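PDB 7BVF: probable arabinosyltransferase B from Mycobacterium tuberculosis H37Rv, which polymerises arabinose into the arabinan of arabinogalactan in the mycobacterial cell wall and is a target of the anti-tuberculosis drug ethambutol. Local coordinates for residues 118-123 with 134-140; 131-135 with 157-161; 278-283 with 384-389; 549-553 with 606-610. All coordinates share one frame. Residue numbers count along the deposited sequence, not the author numbering.

Contact 1 of 4, residues 118-123 with 134-140; sequences VSAQRV and SVPREQV
The backbone of 118-123 makes a type I beta turn from Ser-119 to Arg-122, closed by Arg-122 N to Ser-119 O (2.9 Å), and then enters a strand antiparallel to 134-136. Val-123 and Val-135 are the hydrogen-bonded pair: Val-123 N to Val-135 O and Val-135 N to Val-123 O are both 2.9 Å. Arg-122 and Pro-136 form the next, non-hydrogen-bonded pair, with CA atoms 4.2 Å apart. Pro-136 is also the N-cap of helix 137-140, and beyond it the ladder fades into a weak bond from Arg-137 N to Gln-121 O (3.5 Å). Ser-119, chi1 p, ties the turn down through OG to Arg-122 O (3.1 Å). Arg-137 runs out fully extended, all four chi angles near 180°, beside the turn; Val-118 CG1 lies over one face of its guanidinium, 4.4 Å from NE. Val-123 (t) sets CG2 against CG2 of Val-140 (m) at 3.6 Å. This is the open end of a beta hairpin in the concanavalin-like domain, one arm entered from a turn, the other running on into a helix. Helix 85-89 closes the apolar side, Val-88 touching both Val-118 and Val-140, while Arg-122 NH2 hydrogen-bonds to the backbone of the neighbouring arabinosyltransferase A chain.

Contact 2 of 4, residues 131-135 with 157-161; sequences VILSV and TFANF
A classic beta bulge interrupts the regular pairing of the strand: Ile-132 and Leu-133 both face Val-125 of the partner strand, Ile-132 with a helix-like phi/psi of -70/-47 and Leu-133 back to an extended -150/152. The result is that both side chains point toward 157-161, a segment without regular structure in the same concanavalin-like domain. The two segments run nearly the same way, 12° apart, with Leu-133 and Ala-159 in register at CA-CA 6.4 Å; no hydrogen bond joins them, and the cover is mainly apolar side-chain contact. Ile-132 (m, t) reaches Thr-157 CG2 with CD1 and Ala-159 CB with CG2, both at 3.5 Å, and Leu-133 CB lies 3.7 Å from that same Ala-159 CB. At Asn-160 the chain passes through a left-handed conformation, 41/64, before Phe-161 (chi1 m) turns its ring back to the strand. Val-135 CG2 meets Phe-161 CE2 at 3.5 Å, and Leu-133 CD2 makes a CH-pi contact over the ring face, 3.6 Å from the Phe-161 centroid and 18° off its normal.

Contact 3 of 4, residues 278-283 with 384-389; sequences LTDAVV and YWAAAM
Helices 278-283 and 384-389 lie side by side, their N-to-C directions 11° apart and their axes 10.4 Å apart at closest approach. Both are regular alpha-helix, and the register sets Thr-279 beside Trp-385 (CA-CA 6.7 Å) and, one turn on, Val-283 beside Ala-388 (6.6 Å). Tyr-384 comes first on the second helix: its carbonyl O is 4.1 Å from Thr-279 CG2, while its side chain packs on Leu-370 and Pro-371. Trp-385 follows with the largest share of the second helix's buried area. With chi1 m (-80°) and chi2 104°, its indole swings over to the first helix. Thr-279 OG1 sits over one face of the ring, 3.8 Å from Trp-385 CE2, and two side chains meet the edge: Leu-278 CD2 is 4.2 Å from Trp-385 CZ2 and Val-282 CG2 is 3.9 Å from Trp-385 CH2. Ala-388 points toward the first helix, and its short CB fits between Thr-279 CG2 and Val-283 CG2, each 3.6 Å away; Trp-362 of helix 353-369 covers the same spot. Met-389 brings CE to 4.0 Å from Val-282 CG1. No hydrogen bond crosses. Helix 278-293, predicted to span the membrane, and helix 381-395, both in the GT-C-like domain, are thus joined by van der Waals contact, one large indole and one small alanine filling the gap, while the buried charge of Asp-280 is met by a salt bridge to Arg-367 and a hydrogen bond to Trp-362.

Contact 4 of 4, residues 549-553 with 606-610; sequences CLFTA and MAALT
Met-606, Thr-610 and Cys-549 carry most of the surface buried where helices 549-553 and 606-610 cross. The axes approach to 9.3 Å at a signed angle of 40°, with the N-to-C directions broadly alike, and the closest CA pair is Cys-549 with Thr-610 at 5.9 Å. Cys-549 (chi1 m) points toward the other helix: its CB is 3.3 Å from Thr-610 OG1, and its SG lies 4.3 Å from Ala-607 CA. Thr-610, also m, turns its hydroxyl back onto its own helix, OG1 donating to Met-606 O at 3.1 Å. The hydroxyl is thereby satisfied within the helix, and Thr-610 can face Cys-549 and Ala-553 without a polar partner across the interface; its CG2 touches Thr-552 CG2 at 3.7 Å. Met-606 adopts t, p, t and reaches along the first helix, CG 4.1 Å from Leu-550 CA and CE 3.6 Å from Ala-553 CB. Cys-549 and Ala-553, one turn apart, present a small-residue surface to the bulkier Met-606 and Thr-610, and no hydrogen bond links the helices. The contact is a buried helix crossing inside the GT-C-like membrane domain. Helix 570-584 flanks it, with Ile-578 touching both Leu-550 and Met-606, and the side chain of Leu-550 is about 7 Å from a bound cardiolipin. From another side helix 381-395 comes in, Val-390 against Ala-607 and Ala-387 against Ala-608.

Overall arrangement
From the N terminus, the chain first closes contact 1, bringing together both arms of hairpin 122-126/131-136. Contact 2 opens on the second arm before contact 1 ends, sharing Ser-134 and Val-135, so the two cross rather than nest; it closes a longer loop when 157-161 returns to cover the hairpin. Their centres are about 12 Å apart, both in the concanavalin-like domain. The membrane domain lies across the chain's centre, the centres of contacts 1 and 3 about 83 Å apart. There contact 3 closes a loop of 100 residues, and contact 4 follows in series. Their centres are about 17 Å apart and they touch, Ala-387 CB to Ala-608 CB at 4.0 Å, linking helices 278-293, 381-395, 603-613 and 537-559.

Contact 1 of 4, residues 118-123 with 134-140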
loop_
_atom_site.group_PDB
_atom_site.type_symbol
_atom_site.label_atom_id
_atom_site.label_comp_id
_atom_site.label_asym_id
_atom_site.label_seq_id
_atom_site.Cartn_x
_atom_site.Cartn_y
_atom_site.Cartn_z
ATOM N N VAL A 118 -37.665 3.979 33.248
ATOM C CA VAL A 118 -38.558 3.616 34.345
ATOM C C VAL A 118 -39.426 2.432 33.933
ATOM O O VAL A 118 -40.635 2.418 34.188
ATOM C CB VAL A 118 -39.419 4.817 34.784
ATOM C CG1 VAL A 118 -40.092 4.546 36.120
ATOM C CG2 VAL A 118 -38.570 6.061 34.883
ATOM N N SER A 119 -38.831 1.459 33.244
ATOM C CA SER A 119 -39.610 0.452 32.536
ATOM C C SER A 119 -40.554 -0.289 33.480
ATOM O O SER A 119 -40.390 -0.286 34.703
ATOM C CB SER A 119 -38.689 -0.548 31.839
ATOM O OG SER A 119 -37.988 -1.337 32.781
ATOM N N ALA A 120 -41.544 -0.954 32.882
ATOM C CA ALA A 120 -42.684 -1.499 33.613
ATOM C C ALA A 120 -42.299 -2.495 34.697
ATOM O O ALA A 120 -43.167 -2.897 35.477
ATOM C CB ALA A 120 -43.655 -2.160 32.637
ATOM N N GLN A 121 -41.034 -2.904 34.772
ATOM C CA GLN A 121 -40.590 -3.819 35.808
ATOM C C GLN A 121 -39.525 -3.235 36.727
ATOM O O GLN A 121 -39.350 -3.750 37.836
ATOM C CB GLN A 121 -40.054 -5.116 35.175
ATOM C CG GLN A 121 -39.716 -6.226 36.160
ATOM C CD GLN A 121 -40.943 -6.789 36.850
ATOM O OE1 GLN A 121 -41.978 -7.003 36.221
ATOM N NE2 GLN A 121 -40.833 -7.029 38.152
ATOM N N ARG A 122 -38.848 -2.162 36.327
ATOM C CA ARG A 122 -37.724 -1.679 37.116
ATOM C C ARG A 122 -37.329 -0.280 36.669
ATOM O O ARG A 122 -37.517 0.093 35.506
ATOM C CB ARG A 122 -36.523 -2.621 36.989
ATOM C CG ARG A 122 -36.009 -2.737 35.573
ATOM C CD ARG A 122 -34.934 -3.795 35.449
ATOM N NE ARG A 122 -34.460 -3.910 34.073
ATOM C CZ ARG A 122 -35.050 -4.647 33.138
ATOM N NH1 ARG A 122 -36.139 -5.345 33.427
ATOM N NH2 ARG A 122 -34.551 -4.689 31.912
ATOM N N VAL A 123 -36.767 0.479 37.610
ATOM C CA VAL A 123 -36.126 1.757 37.332
ATOM C C VAL A 123 -34.639 1.499 37.157
ATOM O O VAL A 123 -34.060 0.673 37.867
ATOM C CB VAL A 123 -36.384 2.755 38.473
ATOM C CG1 VAL A 123 -35.798 4.108 38.139
ATOM C CG2 VAL A 123 -37.866 2.865 38.755
ATOM N N SER A 134 -29.707 -0.046 38.978
ATOM C CA SER A 134 -31.000 -0.630 38.650
ATOM C C SER A 134 -31.670 -1.097 39.932
ATOM O O SER A 134 -31.031 -1.747 40.763
ATOM C CB SER A 134 -30.850 -1.800 37.674
ATOM O OG SER A 134 -31.981 -2.650 37.723
ATOM N N VAL A 135 -32.946 -0.761 40.089
ATOM C CA VAL A 135 -33.722 -1.103 41.278
ATOM C C VAL A 135 -35.133 -1.503 40.855
ATOM O O VAL A 135 -35.748 -0.813 40.028
ATOM C CB VAL A 135 -33.753 0.066 42.275
ATOM C CG1 VAL A 135 -34.769 -0.188 43.365
ATOM C CG2 VAL A 135 -32.390 0.277 42.887
ATOM N N PRO A 136 -35.678 -2.602 41.377
ATOM C CA PRO A 136 -37.070 -2.954 41.074
ATOM C C PRO A 136 -38.026 -1.821 41.421
ATOM O O PRO A 136 -37.828 -1.082 42.386
ATOM C CB PRO A 136 -37.327 -4.189 41.947
ATOM C CG PRO A 136 -36.183 -4.243 42.917
ATOM C CD PRO A 136 -35.027 -3.624 42.212
ATOM N N ARG A 137 -39.081 -1.698 40.613
ATOM C CA ARG A 137 -39.950 -0.532 40.704
ATOM C C ARG A 137 -40.823 -0.561 41.950
ATOM O O ARG A 137 -41.127 0.498 42.514
ATOM C CB ARG A 137 -40.820 -0.427 39.454
ATOM C CG ARG A 137 -41.629 0.849 39.395
ATOM C CD ARG A 137 -42.388 0.979 38.093
ATOM N NE ARG A 137 -43.217 2.179 38.086
ATOM C CZ ARG A 137 -43.993 2.541 37.073
ATOM N NH1 ARG A 137 -44.044 1.794 35.979
ATOM N NH2 ARG A 137 -44.714 3.650 37.151
ATOM N N GLU A 138 -41.242 -1.746 42.394
ATOM C CA GLU A 138 -42.066 -1.834 43.592
ATOM C C GLU A 138 -41.319 -1.424 44.852
ATOM O O GLU A 138 -41.947 -1.300 45.908
ATOM C CB GLU A 138 -42.613 -3.254 43.759
ATOM C CG GLU A 138 -41.559 -4.296 44.091
ATOM C CD GLU A 138 -40.937 -4.916 42.856
ATOM O OE1 GLU A 138 -41.130 -4.369 41.750
ATOM O OE2 GLU A 138 -40.249 -5.949 42.992
ATOM N N GLN A 139 -40.006 -1.212 44.769
ATOM C CA GLN A 139 -39.243 -0.704 45.899
ATOM C C GLN A 139 -39.146 0.816 45.884
ATOM O O GLN A 139 -39.285 1.453 46.933
ATOM C CB GLN A 139 -37.843 -1.318 45.910
ATOM C CG GLN A 139 -37.153 -1.226 47.255
ATOM C CD GLN A 139 -35.811 -1.924 47.273
ATOM O OE1 GLN A 139 -35.350 -2.433 46.253
ATOM N NE2 GLN A 139 -35.174 -1.949 48.436
ATOM N N VAL A 140 -38.912 1.415 44.714
ATOM C CA VAL A 140 -38.883 2.871 44.638
ATOM C C VAL A 140 -40.281 3.440 44.816
ATOM O O VAL A 140 -40.439 4.582 45.264
ATOM C CB VAL A 140 -38.246 3.347 43.319
ATOM C CG1 VAL A 140 -36.912 2.671 43.102
ATOM C CG2 VAL A 140 -39.174 3.090 42.150
#

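Contact 2 of 4, residues 131-135 with 157-161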
loop_
_atom_site.group_PDB
_atom_site.type_symbol
_atom_site.label_atom_id
_atom_site.label_comp_id
_atom_site.label_asym_id
_atom_site.label_seq_id
_atom_site.Cartn_x
_atom_site.Cartn_y
_atom_site.Cartn_z
ATOM N N VAL A 131 -24.905 -0.353 32.766
ATOM C CA VAL A 131 -25.998 -0.120 33.706
ATOM C C VAL A 131 -25.376 0.418 34.989
ATOM O O VAL A 131 -24.777 -0.328 35.763
ATOM C CB VAL A 131 -26.817 -1.386 33.964
ATOM C CG1 VAL A 131 -27.905 -1.104 34.986
ATOM C CG2 VAL A 131 -27.418 -1.894 32.675
ATOM N N ILE A 132 -25.513 1.722 35.217
ATOM C CA ILE A 132 -24.942 2.324 36.414
ATOM C C ILE A 132 -25.712 1.880 37.649
ATOM O O ILE A 132 -25.118 1.478 38.655
ATOM C CB ILE A 132 -24.912 3.853 36.280
ATOM C CG1 ILE A 132 -23.788 4.272 35.346
ATOM C CG2 ILE A 132 -24.716 4.500 37.614
ATOM C CD1 ILE A 132 -23.813 5.723 35.041
ATOM N N LEU A 133 -27.040 1.929 37.595
ATOM C CA LEU A 133 -27.819 1.443 38.727
ATOM C C LEU A 133 -29.153 0.908 38.233
ATOM O O LEU A 133 -29.668 1.348 37.206
ATOM C CB LEU A 133 -28.042 2.538 39.776
ATOM C CG LEU A 133 -28.433 2.063 41.176
ATOM C CD1 LEU A 133 -27.551 0.915 41.619
ATOM C CD2 LEU A 133 -28.372 3.189 42.179
ATOM N N SER A 134 -29.707 -0.046 38.978
ATOM C CA SER A 134 -31.000 -0.630 38.650
ATOM C C SER A 134 -31.670 -1.097 39.932
ATOM O O SER A 134 -31.031 -1.747 40.763
ATOM C CB SER A 134 -30.850 -1.800 37.674
ATOM O OG SER A 134 -31.981 -2.650 37.723
ATOM N N VAL A 135 -32.946 -0.761 40.089
ATOM C CA VAL A 135 -33.722 -1.103 41.278
ATOM C C VAL A 135 -35.133 -1.503 40.855
ATOM O O VAL A 135 -35.748 -0.813 40.028
ATOM C CB VAL A 135 -33.753 0.066 42.275
ATOM C CG1 VAL A 135 -34.769 -0.188 43.365
ATOM C CG2 VAL A 135 -32.390 0.277 42.887
ATOM N N THR A 157 -19.156 8.593 38.198
ATOM C CA THR A 157 -20.449 8.541 37.524
ATOM C C THR A 157 -21.479 7.840 38.412
ATOM O O THR A 157 -22.214 6.958 37.974
ATOM C CB THR A 157 -20.320 7.859 36.164
ATOM O OG1 THR A 157 -19.078 8.238 35.566
ATOM C CG2 THR A 157 -21.436 8.317 35.252
ATOM N N PHE A 158 -21.536 8.216 39.684
ATOM C CA PHE A 158 -22.333 7.493 40.664
ATOM C C PHE A 158 -23.807 7.892 40.591
ATOM O O PHE A 158 -24.168 8.914 40.011
ATOM C CB PHE A 158 -21.753 7.733 42.054
ATOM C CG PHE A 158 -20.253 7.776 42.067
ATOM C CD1 PHE A 158 -19.518 6.660 41.720
ATOM C CD2 PHE A 158 -19.578 8.934 42.395
ATOM C CE1 PHE A 158 -18.145 6.687 41.714
ATOM C CE2 PHE A 158 -18.200 8.966 42.392
ATOM C CZ PHE A 158 -17.484 7.839 42.050
ATOM N N ALA A 159 -24.668 7.062 41.200
ATOM C CA ALA A 159 -26.112 7.156 40.986
ATOM C C ALA A 159 -26.965 7.276 42.243
ATOM O O ALA A 159 -28.122 7.691 42.119
ATOM C CB ALA A 159 -26.612 5.949 40.187
ATOM N N ASN A 160 -26.488 6.856 43.413
ATOM C CA ASN A 160 -26.991 7.323 44.708
ATOM C C ASN A 160 -28.506 7.486 44.844
ATOM O O ASN A 160 -28.984 8.609 45.013
ATOM C CB ASN A 160 -26.324 8.656 45.056
ATOM C CG ASN A 160 -26.561 9.070 46.497
ATOM O OD1 ASN A 160 -27.027 8.277 47.312
ATOM N ND2 ASN A 160 -26.248 10.320 46.814
ATOM N N PHE A 161 -29.283 6.408 44.754
ATOM C CA PHE A 161 -30.704 6.517 45.088
ATOM C C PHE A 161 -30.839 6.850 46.570
ATOM O O PHE A 161 -30.577 6.001 47.427
ATOM C CB PHE A 161 -31.470 5.231 44.782
ATOM C CG PHE A 161 -31.591 4.896 43.318
ATOM C CD1 PHE A 161 -30.911 5.608 42.351
ATOM C CD2 PHE A 161 -32.429 3.874 42.913
ATOM C CE1 PHE A 161 -31.039 5.277 41.014
ATOM C CE2 PHE A 161 -32.564 3.550 41.582
ATOM C CZ PHE A 161 -31.869 4.250 40.633
#

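Contact 3 of 4, residues 278-283 with 384-389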
loop_
_atom_site.group_PDB
_atom_site.type_symbol
_atom_site.label_atom_id
_atom_site.label_comp_id
_atom_site.label_asym_id
_atom_site.label_seq_id
_atom_site.Cartn_x
_atom_site.Cartn_y
_atom_site.Cartn_z
ATOM N N LEU A 278 10.571 40.790 -22.259
ATOM C CA LEU A 278 9.596 39.831 -22.760
ATOM C C LEU A 278 9.339 38.721 -21.753
ATOM O O LEU A 278 8.215 38.216 -21.661
ATOM C CB LEU A 278 10.083 39.247 -24.085
ATOM C CG LEU A 278 9.067 38.486 -24.930
ATOM C CD1 LEU A 278 7.979 39.415 -25.430
ATOM C CD2 LEU A 278 9.764 37.806 -26.091
ATOM N N THR A 279 10.358 38.334 -20.984
ATOM C CA THR A 279 10.157 37.331 -19.945
ATOM C C THR A 279 9.182 37.831 -18.888
ATOM O O THR A 279 8.289 37.092 -18.453
ATOM C CB THR A 279 11.494 36.965 -19.305
ATOM O OG1 THR A 279 12.434 36.624 -20.327
ATOM C CG2 THR A 279 11.325 35.781 -18.390
ATOM N N ASP A 280 9.332 39.088 -18.469
ATOM C CA ASP A 280 8.413 39.662 -17.494
ATOM C C ASP A 280 7.000 39.729 -18.047
ATOM O O ASP A 280 6.034 39.429 -17.337
ATOM C CB ASP A 280 8.888 41.053 -17.084
ATOM C CG ASP A 280 10.312 41.056 -16.605
ATOM O OD1 ASP A 280 10.680 40.134 -15.853
ATOM O OD2 ASP A 280 11.067 41.973 -16.981
ATOM N N ALA A 281 6.859 40.135 -19.309
ATOM C CA ALA A 281 5.536 40.183 -19.922
ATOM C C ALA A 281 4.887 38.805 -19.932
ATOM O O ALA A 281 3.712 38.653 -19.574
ATOM C CB ALA A 281 5.635 40.744 -21.337
ATOM N N VAL A 282 5.649 37.782 -20.324
ATOM C CA VAL A 282 5.105 36.429 -20.381
ATOM C C VAL A 282 4.690 35.956 -18.995
ATOM O O VAL A 282 3.622 35.359 -18.824
ATOM C CB VAL A 282 6.120 35.468 -21.023
ATOM C CG1 VAL A 282 5.673 34.034 -20.838
ATOM C CG2 VAL A 282 6.283 35.784 -22.494
ATOM N N VAL A 283 5.517 36.217 -17.982
ATOM C CA VAL A 283 5.196 35.732 -16.643
ATOM C C VAL A 283 3.962 36.436 -16.094
ATOM O O VAL A 283 3.085 35.800 -15.497
ATOM C CB VAL A 283 6.408 35.892 -15.709
ATOM C CG1 VAL A 283 6.013 35.597 -14.283
ATOM C CG2 VAL A 283 7.513 34.962 -16.133
ATOM N N TYR A 384 17.165 32.804 -17.901
ATOM C CA TYR A 384 15.972 33.529 -17.482
ATOM C C TYR A 384 14.708 32.817 -17.936
ATOM O O TYR A 384 13.732 32.732 -17.182
ATOM C CB TYR A 384 16.014 34.956 -18.018
ATOM C CG TYR A 384 16.829 35.878 -17.150
ATOM C CD1 TYR A 384 16.228 36.649 -16.171
ATOM C CD2 TYR A 384 18.204 35.958 -17.292
ATOM C CE1 TYR A 384 16.970 37.482 -15.369
ATOM C CE2 TYR A 384 18.955 36.787 -16.492
ATOM C CZ TYR A 384 18.334 37.547 -15.533
ATOM O OH TYR A 384 19.078 38.380 -14.735
ATOM N N TRP A 385 14.709 32.282 -19.157
ATOM C CA TRP A 385 13.532 31.556 -19.620
ATOM C C TRP A 385 13.314 30.281 -18.818
ATOM O O TRP A 385 12.170 29.922 -18.518
ATOM C CB TRP A 385 13.655 31.252 -21.108
ATOM C CG TRP A 385 13.305 32.421 -21.955
ATOM C CD1 TRP A 385 14.166 33.243 -22.612
ATOM C CD2 TRP A 385 11.992 32.915 -22.228
ATOM N NE1 TRP A 385 13.472 34.216 -23.285
ATOM C CE2 TRP A 385 12.133 34.035 -23.064
ATOM C CE3 TRP A 385 10.708 32.517 -21.848
ATOM C CZ2 TRP A 385 11.043 34.760 -23.528
ATOM C CZ3 TRP A 385 9.630 33.235 -22.307
ATOM C CH2 TRP A 385 9.801 34.344 -23.139
ATOM N N ALA A 386 14.392 29.595 -18.435
ATOM C CA ALA A 386 14.253 28.397 -17.617
ATOM C C ALA A 386 13.678 28.730 -16.251
ATOM O O ALA A 386 12.780 28.035 -15.765
ATOM C CB ALA A 386 15.601 27.699 -17.472
ATOM N N ALA A 387 14.181 29.791 -15.620
ATOM C CA ALA A 387 13.646 30.198 -14.325
ATOM C C ALA A 387 12.165 30.540 -14.427
ATOM O O ALA A 387 11.353 30.076 -13.617
ATOM C CB ALA A 387 14.438 31.383 -13.778
ATOM N N ALA A 388 11.793 31.338 -15.431
ATOM C CA ALA A 388 10.396 31.730 -15.597
ATOM C C ALA A 388 9.499 30.517 -15.795
ATOM O O ALA A 388 8.458 30.383 -15.139
ATOM C CB ALA A 388 10.262 32.684 -16.779
ATOM N N MET A 389 9.891 29.615 -16.693
ATOM C CA MET A 389 9.031 28.487 -17.026
ATOM C C MET A 389 8.912 27.507 -15.866
ATOM O O MET A 389 7.828 26.965 -15.621
ATOM C CB MET A 389 9.554 27.796 -18.277
ATOM C CG MET A 389 9.307 28.593 -19.535
ATOM S SD MET A 389 7.601 29.163 -19.612
ATOM C CE MET A 389 7.772 30.593 -20.665
#

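Contact 4 of 4, residues 549-553 with 606-610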
loop_
_atom_site.group_PDB
_atom_site.type_symbol
_atom_site.label_atom_id
_atom_site.label_comp_id
_atom_site.label_asym_id
_atom_site.label_seq_id
_atom_site.Cartn_x
_atom_site.Cartn_y
_atom_site.Cartn_z
ATOM N N CYS A 549 17.679 18.693 -11.800
ATOM C CA CYS A 549 18.669 19.761 -11.860
ATOM C C CYS A 549 19.504 19.825 -10.588
ATOM O O CYS A 549 20.723 20.031 -10.651
ATOM C CB CYS A 549 17.982 21.097 -12.124
ATOM S SG CYS A 549 16.913 21.104 -13.576
ATOM N N LEU A 550 18.871 19.647 -9.426
ATOM C CA LEU A 550 19.620 19.663 -8.177
ATOM C C LEU A 550 20.670 18.564 -8.147
ATOM O O LEU A 550 21.792 18.782 -7.678
ATOM C CB LEU A 550 18.670 19.518 -6.991
ATOM C CG LEU A 550 19.322 19.191 -5.650
ATOM C CD1 LEU A 550 19.977 20.424 -5.070
ATOM C CD2 LEU A 550 18.303 18.618 -4.686
ATOM N N PHE A 551 20.333 17.376 -8.648
ATOM C CA PHE A 551 21.278 16.272 -8.593
ATOM C C PHE A 551 22.306 16.310 -9.712
ATOM O O PHE A 551 23.367 15.699 -9.567
ATOM C CB PHE A 551 20.533 14.940 -8.619
ATOM C CG PHE A 551 19.945 14.560 -7.294
ATOM C CD1 PHE A 551 20.710 14.622 -6.144
ATOM C CD2 PHE A 551 18.627 14.157 -7.193
ATOM C CE1 PHE A 551 20.173 14.283 -4.924
ATOM C CE2 PHE A 551 18.086 13.816 -5.974
ATOM C CZ PHE A 551 18.859 13.880 -4.839
ATOM N N THR A 552 22.034 17.003 -10.817
ATOM C CA THR A 552 23.045 17.098 -11.860
ATOM C C THR A 552 23.968 18.295 -11.692
ATOM O O THR A 552 25.041 18.313 -12.299
ATOM C CB THR A 552 22.405 17.165 -13.248
ATOM O OG1 THR A 552 23.436 17.205 -14.238
ATOM C CG2 THR A 552 21.588 18.417 -13.388
ATOM N N ALA A 553 23.586 19.295 -10.896
ATOM C CA ALA A 553 24.513 20.389 -10.627
ATOM C C ALA A 553 25.579 19.993 -9.614
ATOM O O ALA A 553 26.708 20.492 -9.675
ATOM C CB ALA A 553 23.754 21.617 -10.133
ATOM N N MET A 606 17.257 26.980 -9.325
ATOM C CA MET A 606 18.167 25.881 -9.615
ATOM C C MET A 606 18.174 25.532 -11.096
ATOM O O MET A 606 19.217 25.136 -11.634
ATOM C CB MET A 606 17.779 24.653 -8.794
ATOM C CG MET A 606 18.907 23.678 -8.575
ATOM S SD MET A 606 20.076 24.253 -7.339
ATOM C CE MET A 606 21.574 23.499 -7.944
ATOM N N ALA A 607 17.029 25.667 -11.766
ATOM C CA ALA A 607 16.982 25.406 -13.199
ATOM C C ALA A 607 17.800 26.428 -13.973
ATOM O O ALA A 607 18.458 26.085 -14.962
ATOM C CB ALA A 607 15.540 25.401 -13.684
ATOM N N ALA A 608 17.785 27.685 -13.532
ATOM C CA ALA A 608 18.562 28.717 -14.207
ATOM C C ALA A 608 20.058 28.496 -14.042
ATOM O O ALA A 608 20.842 28.929 -14.890
ATOM C CB ALA A 608 18.172 30.095 -13.682
ATOM N N LEU A 609 20.471 27.838 -12.960
ATOM C CA LEU A 609 21.884 27.537 -12.754
ATOM C C LEU A 609 22.305 26.303 -13.539
ATOM O O LEU A 609 23.393 26.273 -14.128
ATOM C CB LEU A 609 22.160 27.342 -11.265
ATOM C CG LEU A 609 23.559 26.892 -10.847
ATOM C CD1 LEU A 609 24.537 28.049 -10.919
ATOM C CD2 LEU A 609 23.530 26.288 -9.455
ATOM N N THR A 610 21.457 25.275 -13.560
ATOM C CA THR A 610 21.772 24.087 -14.344
ATOM C C THR A 610 21.820 24.402 -15.834
ATOM O O THR A 610 22.650 23.847 -16.563
ATOM C CB THR A 610 20.759 22.985 -14.061
ATOM O OG1 THR A 610 20.781 22.671 -12.666
ATOM C CG2 THR A 610 21.098 21.743 -14.850
#